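Local atomic coordinates of contact-dependent inhibitor I (Escherichia coli NC101, PDB entry 5I4Q), a protein that probably protects its own cell by binding and neutralising the toxin domain of the partner protein contact-dependent inhibitor A. Residues Pro5-Gln8 with Arg9-Met13; Val17-Ser20 with Ile21-Leu25; Leu61-Met64 with Leu65-Glu69; Asp86-Tyr89 with Ser90-Trp94; His95-Ser99 with Asp100-Trp104. All coordinates share one frame; numbering follows the deposited sequence.

Contact 1: residues Pro5-Gln8 with Arg9-Met13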
# COMPACT_ATOMS: atom_id res chain seq x y z
N PRO B 5 17.90 -0.40 -2.96
CA PRO B 5 17.53 0.55 -4.03
C PRO B 5 16.16 0.25 -4.67
O PRO B 5 15.39 1.16 -4.97
CB PRO B 5 18.66 0.38 -5.05
CG PRO B 5 19.86 -0.07 -4.21
CD PRO B 5 19.25 -0.96 -3.15
N GLU B 6 15.87 -1.03 -4.88
CA GLU B 6 14.59 -1.44 -5.47
C GLU B 6 13.51 -1.38 -4.41
O GLU B 6 12.35 -1.14 -4.71
CB GLU B 6 14.69 -2.83 -6.13
CG GLU B 6 14.61 -3.99 -5.16
CD GLU B 6 15.59 -5.13 -5.49
OE1 GLU B 6 16.65 -4.87 -6.12
OE2 GLU B 6 15.29 -6.29 -5.10
N PHE B 7 13.90 -1.62 -3.17
CA PHE B 7 13.00 -1.52 -2.05
C PHE B 7 12.49 -0.07 -1.92
O PHE B 7 11.31 0.11 -1.67
CB PHE B 7 13.68 -1.97 -0.79
CG PHE B 7 12.76 -2.25 0.37
CD1 PHE B 7 11.44 -2.64 0.22
CD2 PHE B 7 13.26 -2.18 1.67
CE1 PHE B 7 10.65 -2.93 1.32
CE2 PHE B 7 12.46 -2.48 2.78
CZ PHE B 7 11.17 -2.87 2.60
N GLN B 8 13.37 0.92 -2.13
CA GLN B 8 13.04 2.36 -2.00
C GLN B 8 12.05 2.74 -3.08
O GLN B 8 11.11 3.48 -2.84
CB GLN B 8 14.31 3.22 -2.20
CG GLN B 8 14.50 4.40 -1.29
CD GLN B 8 15.99 4.84 -1.13
OE1 GLN B 8 16.93 4.03 -1.25
NE2 GLN B 8 16.19 6.10 -0.82
N ARG B 9 12.31 2.23 -4.29
CA ARG B 9 11.43 2.44 -5.43
C ARG B 9 10.02 1.93 -5.15
O ARG B 9 9.07 2.67 -5.34
CB ARG B 9 12.00 1.82 -6.70
CG ARG B 9 12.98 2.77 -7.45
CD ARG B 9 13.58 2.18 -8.73
NE ARG B 9 14.96 1.66 -8.55
CZ ARG B 9 15.34 0.38 -8.65
NH1 ARG B 9 14.48 -0.61 -8.94
NH2 ARG B 9 16.62 0.08 -8.45
N ASP B 10 9.91 0.72 -4.61
CA ASP B 10 8.66 0.15 -4.21
C ASP B 10 7.99 0.98 -3.10
O ASP B 10 6.77 1.18 -3.11
CB ASP B 10 8.86 -1.26 -3.62
CG ASP B 10 9.20 -2.35 -4.68
OD1 ASP B 10 9.13 -2.11 -5.91
OD2 ASP B 10 9.53 -3.50 -4.24
N LEU B 11 8.78 1.44 -2.13
CA LEU B 11 8.26 2.22 -1.05
C LEU B 11 7.69 3.57 -1.48
O LEU B 11 6.64 4.00 -1.03
CB LEU B 11 9.33 2.38 0.02
CG LEU B 11 9.53 1.09 0.77
CD1 LEU B 11 10.77 1.25 1.66
CD2 LEU B 11 8.31 0.80 1.61
N GLU B 12 8.35 4.19 -2.41
CA GLU B 12 7.89 5.43 -3.02
C GLU B 12 6.57 5.23 -3.78
O GLU B 12 5.65 6.04 -3.67
CB GLU B 12 8.99 5.87 -3.97
CG GLU B 12 8.85 7.26 -4.50
CD GLU B 12 10.13 7.77 -5.17
OE1 GLU B 12 11.20 7.09 -5.08
OE2 GLU B 12 10.04 8.88 -5.76
N MSE B 13 6.48 4.13 -4.53
CA MSE B 13 5.26 3.69 -5.22
C MSE B 13 4.18 3.41 -4.20
O MSE B 13 3.07 3.80 -4.38
CB MSE B 13 5.62 2.42 -5.99
CG MSE B 13 4.97 2.09 -7.34
SE MSE B 13 6.18 0.90 -8.46
CE MSE B 13 7.89 1.90 -8.67
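Phe7 and Leu11 sit one turn apart near the start of the alpha helix 4-40, and the span Pro5-Met13 is regular helix. The backbone supplies the i to i+4 bonds, such as Leu11 N to Phe7 O at 2.9 Å and Asp10 N to Glu6 O at 3.1 Å, while Arg9 N reaches Pro5 O only weakly. Proline suits the first turn of a helix, where a backbone N-H has no preceding carbonyl to bond. The apolar part is a CH-pi contact. The CD1 methyl of Leu11 stands over the middle of the Phe7 ring, 4.0 Å from its centroid and 1° off the ring normal; both residues are buried, and Tyr28 and Asn24 of the second subunit pack on Phe7 while Tyr68 of that subunit packs on Leu11. Two acidic side chains find partners on other chains: Asp10 OD2 hydrogen-bonds Ser20 OG of the second subunit, and Glu6 OE1 forms a salt bridge with a basic side chain of another protein chain. Arg9 instead folds back along its own helix. A bend at chi3 (-100°) lays one face of its guanidinium over Pro5 O and Glu6 CA, both toward the rim, with NH1 3.6 Å from Glu6 CB.

Contact 2: residues Val17-Ser20 with Ile21-Leu25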
# COMPACT_ATOMS: atom_id res chain seq x y z
N VAL B 17 0.62 5.49 -4.19
CA VAL B 17 -0.64 4.85 -4.44
C VAL B 17 -1.59 4.96 -3.26
O VAL B 17 -2.79 5.20 -3.46
CB VAL B 17 -0.52 3.41 -5.00
CG1 VAL B 17 -0.28 2.38 -3.93
CG2 VAL B 17 -1.79 3.06 -5.71
N VAL B 18 -1.06 4.85 -2.06
CA VAL B 18 -1.88 4.96 -0.86
C VAL B 18 -2.46 6.37 -0.76
O VAL B 18 -3.62 6.57 -0.48
CB VAL B 18 -1.06 4.57 0.37
CG1 VAL B 18 -1.68 5.01 1.67
CG2 VAL B 18 -0.88 3.06 0.38
N LEU B 19 -1.64 7.37 -1.02
CA LEU B 19 -2.11 8.75 -1.04
C LEU B 19 -3.32 8.90 -1.94
O LEU B 19 -4.30 9.56 -1.58
CB LEU B 19 -0.99 9.62 -1.57
CG LEU B 19 -1.14 11.10 -1.58
CD1 LEU B 19 -1.30 11.60 -0.15
CD2 LEU B 19 0.12 11.70 -2.18
N SER B 20 -3.21 8.31 -3.13
CA SER B 20 -4.27 8.36 -4.14
C SER B 20 -5.56 7.58 -3.76
O SER B 20 -6.69 8.04 -3.94
CB SER B 20 -3.71 7.82 -5.42
OG SER B 20 -4.75 7.67 -6.33
N ILE B 21 -5.37 6.41 -3.19
CA ILE B 21 -6.49 5.60 -2.74
C ILE B 21 -7.26 6.34 -1.66
O ILE B 21 -8.47 6.34 -1.68
CB ILE B 21 -6.01 4.23 -2.25
CG1 ILE B 21 -5.60 3.39 -3.44
CG2 ILE B 21 -7.05 3.51 -1.40
CD1 ILE B 21 -4.71 2.22 -3.04
N LYS B 22 -6.57 6.93 -0.71
CA LYS B 22 -7.24 7.68 0.38
C LYS B 22 -8.09 8.84 -0.15
O LYS B 22 -9.16 9.14 0.39
CB LYS B 22 -6.27 8.20 1.41
CG LYS B 22 -5.60 7.13 2.29
CD LYS B 22 -4.65 7.82 3.30
CE LYS B 22 -3.71 6.85 4.00
NZ LYS B 22 -4.43 6.14 5.07
N ARG B 23 -7.58 9.49 -1.19
CA ARG B 23 -8.33 10.54 -1.82
C ARG B 23 -9.56 9.99 -2.48
O ARG B 23 -10.61 10.58 -2.44
CB ARG B 23 -7.49 11.25 -2.88
CG ARG B 23 -6.49 12.18 -2.28
CD ARG B 23 -5.54 12.68 -3.33
NE ARG B 23 -4.44 13.33 -2.67
CZ ARG B 23 -3.38 13.84 -3.26
NH1 ARG B 23 -3.24 13.81 -4.57
NH2 ARG B 23 -2.47 14.40 -2.52
N ASN B 24 -9.42 8.87 -3.15
CA ASN B 24 -10.57 8.29 -3.78
C ASN B 24 -11.61 7.91 -2.73
O ASN B 24 -12.79 8.10 -2.95
CB ASN B 24 -10.17 7.11 -4.62
CG ASN B 24 -9.47 7.50 -5.91
OD1 ASN B 24 -9.92 8.37 -6.61
ND2 ASN B 24 -8.39 6.79 -6.26
N LEU B 25 -11.16 7.36 -1.61
CA LEU B 25 -12.03 7.01 -0.50
C LEU B 25 -12.80 8.22 0.06
O LEU B 25 -13.98 8.08 0.39
CB LEU B 25 -11.27 6.28 0.61
CG LEU B 25 -10.94 4.81 0.29
CD1 LEU B 25 -10.10 4.21 1.36
CD2 LEU B 25 -12.15 3.93 0.08
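Val17 O receives Ile21 N at 2.9 Å, and Val18 O receives Lys22 N at 3.0 Å; with Asn24 N on Ser20 O these bonds carry alpha helix 4-40 through Val17-Leu25. Arg23 N to Leu19 O is a weaker link at 3.3 Å. Outside this backbone frame the side chains pair at a spacing of four. Val17 and Ile21 run side by side, CG2 meeting CD1 at 4.0 Å; both are buried, where branched apolar chains fill space well. Val18 and Lys22 do likewise: the extended lysine bends only at its last torsion, chi4 -78°, and its CE comes 3.6 Å from Val18 CG1, so a methylene, not the ammonium group, touches the valine methyl. Leu19 puts CG against one face of the Arg23 guanidinium, near the rim and 3.7 Å from NH2. Ser20 OG hydrogen-bonds Asp10 OD2 of the second subunit, whose Tyr14 packs on Val18 and Ile21. The leucine contact leaves the N-H groups at the guanidinium edge for partners: NE pairs with an acidic side chain and NH1 with a polar side chain of another protein chain, so the turn probably steadies the arginine by packing while its charge acts between chains.

Contact 3: residues Leu61-Met64 with Leu65-Glu69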
# COMPACT_ATOMS: atom_id res chain seq x y z
N LEU B 61 -16.52 -0.92 -3.10
CA LEU B 61 -15.72 -0.83 -1.89
C LEU B 61 -15.48 -2.23 -1.32
O LEU B 61 -14.42 -2.51 -0.81
CB LEU B 61 -16.36 0.07 -0.87
CG LEU B 61 -16.28 1.55 -1.24
CD1 LEU B 61 -17.30 2.32 -0.47
CD2 LEU B 61 -14.95 2.19 -1.01
N ALA B 62 -16.44 -3.12 -1.47
CA ALA B 62 -16.25 -4.51 -1.07
C ALA B 62 -15.18 -5.21 -1.94
O ALA B 62 -14.39 -6.00 -1.42
CB ALA B 62 -17.58 -5.22 -1.16
N THR B 63 -15.15 -4.90 -3.24
CA THR B 63 -14.15 -5.44 -4.12
C THR B 63 -12.78 -4.95 -3.66
O THR B 63 -11.77 -5.69 -3.66
CB THR B 63 -14.44 -5.08 -5.59
OG1 THR B 63 -15.73 -5.57 -5.95
CG2 THR B 63 -13.46 -5.70 -6.53
N MSE B 64 -12.71 -3.70 -3.28
CA MSE B 64 -11.45 -3.19 -2.78
C MSE B 64 -10.97 -3.97 -1.57
O MSE B 64 -9.79 -4.26 -1.44
CB MSE B 64 -11.70 -1.76 -2.36
CG MSE B 64 -10.54 -1.23 -1.54
SE MSE B 64 -11.05 0.55 -0.82
CE MSE B 64 -12.20 -0.11 0.66
N LEU B 65 -11.87 -4.25 -0.63
CA LEU B 65 -11.51 -4.91 0.63
C LEU B 65 -11.09 -6.38 0.38
O LEU B 65 -10.07 -6.85 0.89
CB LEU B 65 -12.71 -4.84 1.59
CG LEU B 65 -12.53 -5.51 2.96
CD1 LEU B 65 -11.30 -4.94 3.64
CD2 LEU B 65 -13.78 -5.32 3.84
N TYR B 66 -11.86 -7.09 -0.42
CA TYR B 66 -11.70 -8.54 -0.52
C TYR B 66 -10.84 -8.92 -1.67
O TYR B 66 -10.03 -9.77 -1.51
CB TYR B 66 -13.06 -9.22 -0.61
CG TYR B 66 -13.89 -9.00 0.62
CD1 TYR B 66 -13.48 -9.48 1.85
CD2 TYR B 66 -15.06 -8.29 0.55
CE1 TYR B 66 -14.24 -9.25 2.99
CE2 TYR B 66 -15.82 -8.05 1.69
CZ TYR B 66 -15.41 -8.51 2.89
OH TYR B 66 -16.22 -8.26 3.99
N LYS B 67 -10.95 -8.28 -2.83
CA LYS B 67 -10.08 -8.68 -3.94
C LYS B 67 -8.68 -8.10 -3.83
O LYS B 67 -7.72 -8.79 -4.09
CB LYS B 67 -10.69 -8.30 -5.27
CG LYS B 67 -10.07 -8.95 -6.47
CD LYS B 67 -10.91 -8.67 -7.71
CE LYS B 67 -10.13 -8.91 -8.98
NZ LYS B 67 -9.55 -10.29 -8.99
N TYR B 68 -8.56 -6.82 -3.50
CA TYR B 68 -7.27 -6.17 -3.53
C TYR B 68 -6.69 -6.02 -2.13
O TYR B 68 -5.60 -5.60 -2.00
CB TYR B 68 -7.39 -4.80 -4.21
CG TYR B 68 -7.82 -4.95 -5.60
CD1 TYR B 68 -6.94 -5.39 -6.56
CD2 TYR B 68 -9.13 -4.70 -5.97
CE1 TYR B 68 -7.36 -5.64 -7.83
CE2 TYR B 68 -9.53 -4.89 -7.25
CZ TYR B 68 -8.65 -5.38 -8.16
OH TYR B 68 -9.03 -5.56 -9.44
N GLU B 69 -7.49 -6.28 -1.12
CA GLU B 69 -7.05 -6.27 0.27
C GLU B 69 -6.57 -4.92 0.77
O GLU B 69 -5.62 -4.83 1.52
CB GLU B 69 -6.04 -7.40 0.54
CG GLU B 69 -6.79 -8.75 0.43
CD GLU B 69 -5.90 -9.94 0.73
OE1 GLU B 69 -5.03 -10.24 -0.09
OE2 GLU B 69 -6.06 -10.55 1.81
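Leu65 lies near the end of helix 44-66, its N bonded to Leu61 O at 3.1 Å and its CB resting beside Ala62 O. The rest of this leucine leads away from the preceding turn to Ile80 of helix 74-82, where an apolar branch is well suited. Tyr66 follows with N to Ala62 O at 2.9 Å. Its CG lies beside its own backbone N (chi1 -63°), which brings the ring beside the preceding turn, CD2 3.1 Å from Ala62 O and 4.3 Å from Ala62 CB; a small alanine suits a place beside a ring. Arg37 of contact-dependent inhibitor A packs on the same tyrosine. Thr63 O accepts Lys67 N at 2.8 Å and, weakly, Tyr68 N at 3.4 Å, so one carbonyl serves two successive donors near the end of the helix. The aliphatic start of Lys67 lies alongside Thr63, CB 4.0 Å from CG2, whereas Thr63 OG1 is held by Ser59 O. Tyr68 shares that methyl, its CE2 standing 4.1 Å from Thr63 CG2, while Met64 CA lies at the edge of its ring, near its plane. Leu11 of the second subunit packs on both Met64, a selenomethionine here, and Tyr68. Glu69 leaves the helical conformation with a positive phi of 63°, and its carboxylate forms a salt bridge with a basic side chain of another protein chain.

Contact 4: residues Asp86-Tyr89 with Ser90-Trp94; sequences DDFY and SRKYW
Asp86 OD1 is gripped by two nitrogens of Arg91, NE at 2.9 Å and NH2 at 3.0 Å. The arginine approaches side-on and gives both N-H groups to the one oxygen; NE comes nearly head-on to its C-O bond and NH2 from the syn side, with carboxylate and guanidinium planes 10° apart. An arginine extended from CG to NE has the length to span five residues back to the aspartate. Between them lies a capping box. Asp87, the N-cap, takes Ser90 N on OD1 at 2.8 Å, and in return Asp87 N donates to Ser90 OG at 3.1 Å, with an almost straight angle of 171°. Short polar side chains suit both places, since each must fold back on the backbone: Asp87 chi1 of 55° tucks its carboxylate between its own N and carbonyl carbon, near the first N-H groups of the helix. The negative charge there probably complements the helix dipole. Asp87 OD2 has a salt bridge with Arg85, whose O also hydrogen-bonds Ser90 OG. Arg91 also ties the start of helix 88-99 to helix 44-66: NH1 bonds Gln48, NH2 also bridges to Asp52, and Phe44, Phe51 and Phe55 pack on it.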
# COMPACT_ATOMS: atom_id res chain seq x y z
N ASP B 86 -28.35 -6.23 -0.37
CA ASP B 86 -29.10 -5.40 -1.25
C ASP B 86 -30.30 -6.18 -1.76
O ASP B 86 -30.20 -6.97 -2.68
CB ASP B 86 -28.19 -4.98 -2.42
CG ASP B 86 -28.93 -4.24 -3.57
OD1 ASP B 86 -30.09 -3.78 -3.39
OD2 ASP B 86 -28.32 -4.11 -4.65
N ASP B 87 -31.46 -5.98 -1.11
CA ASP B 87 -32.69 -6.52 -1.63
C ASP B 87 -33.83 -5.62 -1.16
O ASP B 87 -33.60 -4.64 -0.46
CB ASP B 87 -32.89 -7.98 -1.15
CG ASP B 87 -32.82 -8.11 0.36
OD1 ASP B 87 -33.41 -7.25 1.07
OD2 ASP B 87 -32.17 -9.06 0.85
N PHE B 88 -35.06 -6.00 -1.51
CA PHE B 88 -36.27 -5.25 -1.12
C PHE B 88 -36.34 -4.99 0.40
O PHE B 88 -36.63 -3.87 0.82
CB PHE B 88 -37.52 -5.96 -1.65
CG PHE B 88 -38.83 -5.40 -1.11
CD1 PHE B 88 -39.38 -4.25 -1.64
CD2 PHE B 88 -39.50 -6.06 -0.09
CE1 PHE B 88 -40.56 -3.73 -1.13
CE2 PHE B 88 -40.70 -5.56 0.42
CZ PHE B 88 -41.23 -4.39 -0.11
N TYR B 89 -35.98 -6.00 1.19
CA TYR B 89 -36.17 -6.00 2.63
C TYR B 89 -35.13 -5.16 3.32
O TYR B 89 -35.44 -4.50 4.30
CB TYR B 89 -36.25 -7.44 3.20
CG TYR B 89 -37.42 -8.20 2.60
CD1 TYR B 89 -38.71 -8.01 3.10
CD2 TYR B 89 -37.24 -9.03 1.50
CE1 TYR B 89 -39.79 -8.65 2.54
CE2 TYR B 89 -38.30 -9.67 0.92
CZ TYR B 89 -39.59 -9.48 1.43
OH TYR B 89 -40.67 -10.15 0.84
N SER B 90 -33.91 -5.15 2.79
CA SER B 90 -32.87 -4.27 3.36
C SER B 90 -33.15 -2.84 2.92
O SER B 90 -32.96 -1.90 3.69
CB SER B 90 -31.47 -4.73 2.96
OG SER B 90 -31.15 -4.41 1.60
N ARG B 91 -33.60 -2.65 1.68
CA ARG B 91 -33.98 -1.29 1.23
C ARG B 91 -35.10 -0.67 2.04
O ARG B 91 -35.05 0.54 2.36
CB ARG B 91 -34.34 -1.27 -0.26
CG ARG B 91 -33.13 -1.50 -1.15
CD ARG B 91 -33.55 -1.84 -2.56
NE ARG B 91 -32.39 -1.98 -3.41
CZ ARG B 91 -32.21 -1.40 -4.58
NH1 ARG B 91 -33.11 -0.58 -5.11
NH2 ARG B 91 -31.09 -1.63 -5.24
N LYS B 92 -36.10 -1.46 2.37
CA LYS B 92 -37.21 -0.99 3.19
C LYS B 92 -36.64 -0.50 4.53
O LYS B 92 -36.99 0.57 5.01
CB LYS B 92 -38.22 -2.15 3.38
CG LYS B 92 -39.69 -1.80 3.46
CD LYS B 92 -40.24 -1.05 2.24
CE LYS B 92 -41.62 -0.41 2.47
NZ LYS B 92 -42.12 0.33 1.27
N TYR B 93 -35.76 -1.29 5.14
CA TYR B 93 -35.15 -0.96 6.42
C TYR B 93 -34.30 0.32 6.34
O TYR B 93 -34.42 1.21 7.17
CB TYR B 93 -34.27 -2.12 6.90
CG TYR B 93 -33.47 -1.85 8.14
CD1 TYR B 93 -34.08 -1.83 9.40
CD2 TYR B 93 -32.10 -1.66 8.08
CE1 TYR B 93 -33.33 -1.58 10.56
CE2 TYR B 93 -31.35 -1.44 9.23
CZ TYR B 93 -31.95 -1.40 10.47
OH TYR B 93 -31.20 -1.17 11.61
N TRP B 94 -33.44 0.42 5.35
CA TRP B 94 -32.54 1.57 5.26
C TRP B 94 -33.32 2.82 4.89
O TRP B 94 -33.03 3.89 5.43
CB TRP B 94 -31.39 1.30 4.29
CG TRP B 94 -30.39 0.29 4.83
CD1 TRP B 94 -30.06 -0.92 4.27
CD2 TRP B 94 -29.62 0.39 6.03
NE1 TRP B 94 -29.14 -1.57 5.05
CE2 TRP B 94 -28.85 -0.79 6.15
CE3 TRP B 94 -29.51 1.35 7.03
CZ2 TRP B 94 -28.01 -1.04 7.24
CZ3 TRP B 94 -28.65 1.12 8.11
CH2 TRP B 94 -27.91 -0.06 8.19

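Contact 5: residues His95-Ser99 with Asp100-Trp104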
# COMPACT_ATOMS: atom_id res chain seq x y z
N HIS B 95 -34.32 2.69 4.03
CA HIS B 95 -35.11 3.87 3.67
C HIS B 95 -35.75 4.47 4.92
O HIS B 95 -35.69 5.68 5.15
CB HIS B 95 -36.16 3.54 2.63
CG HIS B 95 -36.93 4.73 2.16
ND1 HIS B 95 -38.28 4.89 2.41
CD2 HIS B 95 -36.54 5.82 1.46
CE1 HIS B 95 -38.69 6.03 1.89
NE2 HIS B 95 -37.65 6.62 1.32
N LYS B 96 -36.34 3.63 5.74
CA LYS B 96 -36.96 4.08 6.96
C LYS B 96 -35.97 4.78 7.83
O LYS B 96 -36.23 5.87 8.30
CB LYS B 96 -37.62 2.92 7.70
CG LYS B 96 -38.05 3.27 9.13
CD LYS B 96 -39.43 2.71 9.46
CE LYS B 96 -39.85 2.94 10.91
NZ LYS B 96 -39.92 4.40 11.26
N LYS B 97 -34.82 4.16 8.07
CA LYS B 97 -33.83 4.74 8.97
C LYS B 97 -33.31 6.07 8.45
O LYS B 97 -33.15 7.00 9.21
CB LYS B 97 -32.68 3.77 9.24
CG LYS B 97 -32.99 2.73 10.29
CD LYS B 97 -31.71 2.06 10.78
CE LYS B 97 -31.34 2.43 12.21
NZ LYS B 97 -32.09 1.61 13.21
N PHE B 98 -33.03 6.15 7.15
CA PHE B 98 -32.47 7.36 6.54
C PHE B 98 -33.53 8.50 6.54
O PHE B 98 -33.20 9.64 6.79
CB PHE B 98 -32.02 7.12 5.10
CG PHE B 98 -30.90 6.13 4.91
CD1 PHE B 98 -30.01 5.81 5.93
CD2 PHE B 98 -30.69 5.56 3.67
CE1 PHE B 98 -28.96 4.95 5.72
CE2 PHE B 98 -29.66 4.67 3.48
CZ PHE B 98 -28.80 4.35 4.51
N SER B 99 -34.79 8.17 6.27
CA SER B 99 -35.92 9.11 6.41
C SER B 99 -36.06 9.68 7.82
O SER B 99 -36.38 10.83 7.99
CB SER B 99 -37.23 8.43 6.00
OG SER B 99 -37.21 8.05 4.64
N ASP B 100 -35.82 8.87 8.85
CA ASP B 100 -35.86 9.34 10.25
C ASP B 100 -34.64 10.14 10.67
O ASP B 100 -34.53 10.49 11.83
CB ASP B 100 -36.03 8.17 11.22
CG ASP B 100 -37.42 7.53 11.16
OD1 ASP B 100 -38.36 8.15 10.59
OD2 ASP B 100 -37.60 6.41 11.70
N GLY B 101 -33.71 10.38 9.75
CA GLY B 101 -32.54 11.21 10.01
C GLY B 101 -31.19 10.52 10.17
O GLY B 101 -30.22 11.16 10.56
N LEU B 102 -31.09 9.23 9.85
CA LEU B 102 -29.79 8.54 9.89
C LEU B 102 -28.92 9.01 8.71
O LEU B 102 -29.34 8.91 7.54
CB LEU B 102 -29.97 7.02 9.91
CG LEU B 102 -28.66 6.19 10.07
CD1 LEU B 102 -28.07 6.41 11.46
CD2 LEU B 102 -28.86 4.70 9.83
N ALA B 103 -27.72 9.52 9.04
CA ALA B 103 -26.81 10.13 8.06
C ALA B 103 -25.76 9.16 7.50
O ALA B 103 -25.14 9.43 6.47
CB ALA B 103 -26.10 11.34 8.70
N TRP B 104 -25.55 8.04 8.17
CA TRP B 104 -24.54 7.06 7.77
C TRP B 104 -25.00 5.70 8.31
O TRP B 104 -25.52 5.62 9.39
CB TRP B 104 -23.19 7.44 8.38
CG TRP B 104 -22.06 6.67 7.82
CD1 TRP B 104 -21.44 5.61 8.39
CD2 TRP B 104 -21.39 6.89 6.57
NE1 TRP B 104 -20.44 5.14 7.58
CE2 TRP B 104 -20.38 5.91 6.45
CE3 TRP B 104 -21.55 7.83 5.54
CZ2 TRP B 104 -19.52 5.84 5.35
CZ3 TRP B 104 -20.71 7.74 4.43
CH2 TRP B 104 -19.69 6.77 4.36
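Lys96 NZ forms a salt bridge with Asp100 OD2 at 3.1 Å, meeting the oxygen on its syn lone pair. The lysine gets there by bending at chi2 and chi4, which brings the ammonium to the carboxylate; both residues are exposed, as suits a charged pair on a helix flank. In the backbone, Asp100 N continues the helical series with a 3.1 Å bond to Lys96 O. Ser99 OG donates to His95 O at 2.9 Å, so that this carbonyl accepts two donors, the N and the OG of Ser99. The hydroxyl approaches from above the carbonyl plane and also lies over one face of the His95 ring, whose NE2 is bonded to Thr42 O. The chain then leaves helix 88-99 in a Schellman motif. Gly101 takes a positive phi of 107°, a conformation at which a CB would jam against the preceding carbonyl oxygen, so glycine fits here. Its N bonds Phe98 O, and Leu102 N reaches back to Lys97 O at 3.1 Å. This turn brings Leu102 against the last helical turn. Its CD2 lies 4.0 Å from Lys97 CB and also touches the methylenes farther along that lysine, and Phe98 CE1 comes 4.1 Å from the same methyl. Phe98 is buried and packs on Val36 of helix 4-40. Farther along the loop, Trp104 packs on Glu29 and Ile32 of that helix and makes a cation-pi contact with Arg75.

In the fold
Contacts 1 and 2 lie on regular turns of helix 4-40, contact 3 at the end of helix 44-66, and contacts 4 and 5 at the start and end of helix 88-99. The first three are partly buried and touch the second subunit; all three combine apolar packing with charged groups that pair with other chains. Contacts 4 and 5 are surface contacts with helix-end chemistry, a capping box and then a Schellman motif, each with a local salt bridge. Leu25 of contact 2 packs on Leu61 and Met64 of contact 3, joining two helices, and Trp94 of contact 4 meets Leu102 of contact 5. Contact 1 lies far out, its centre about 46 Å from that of contact 4.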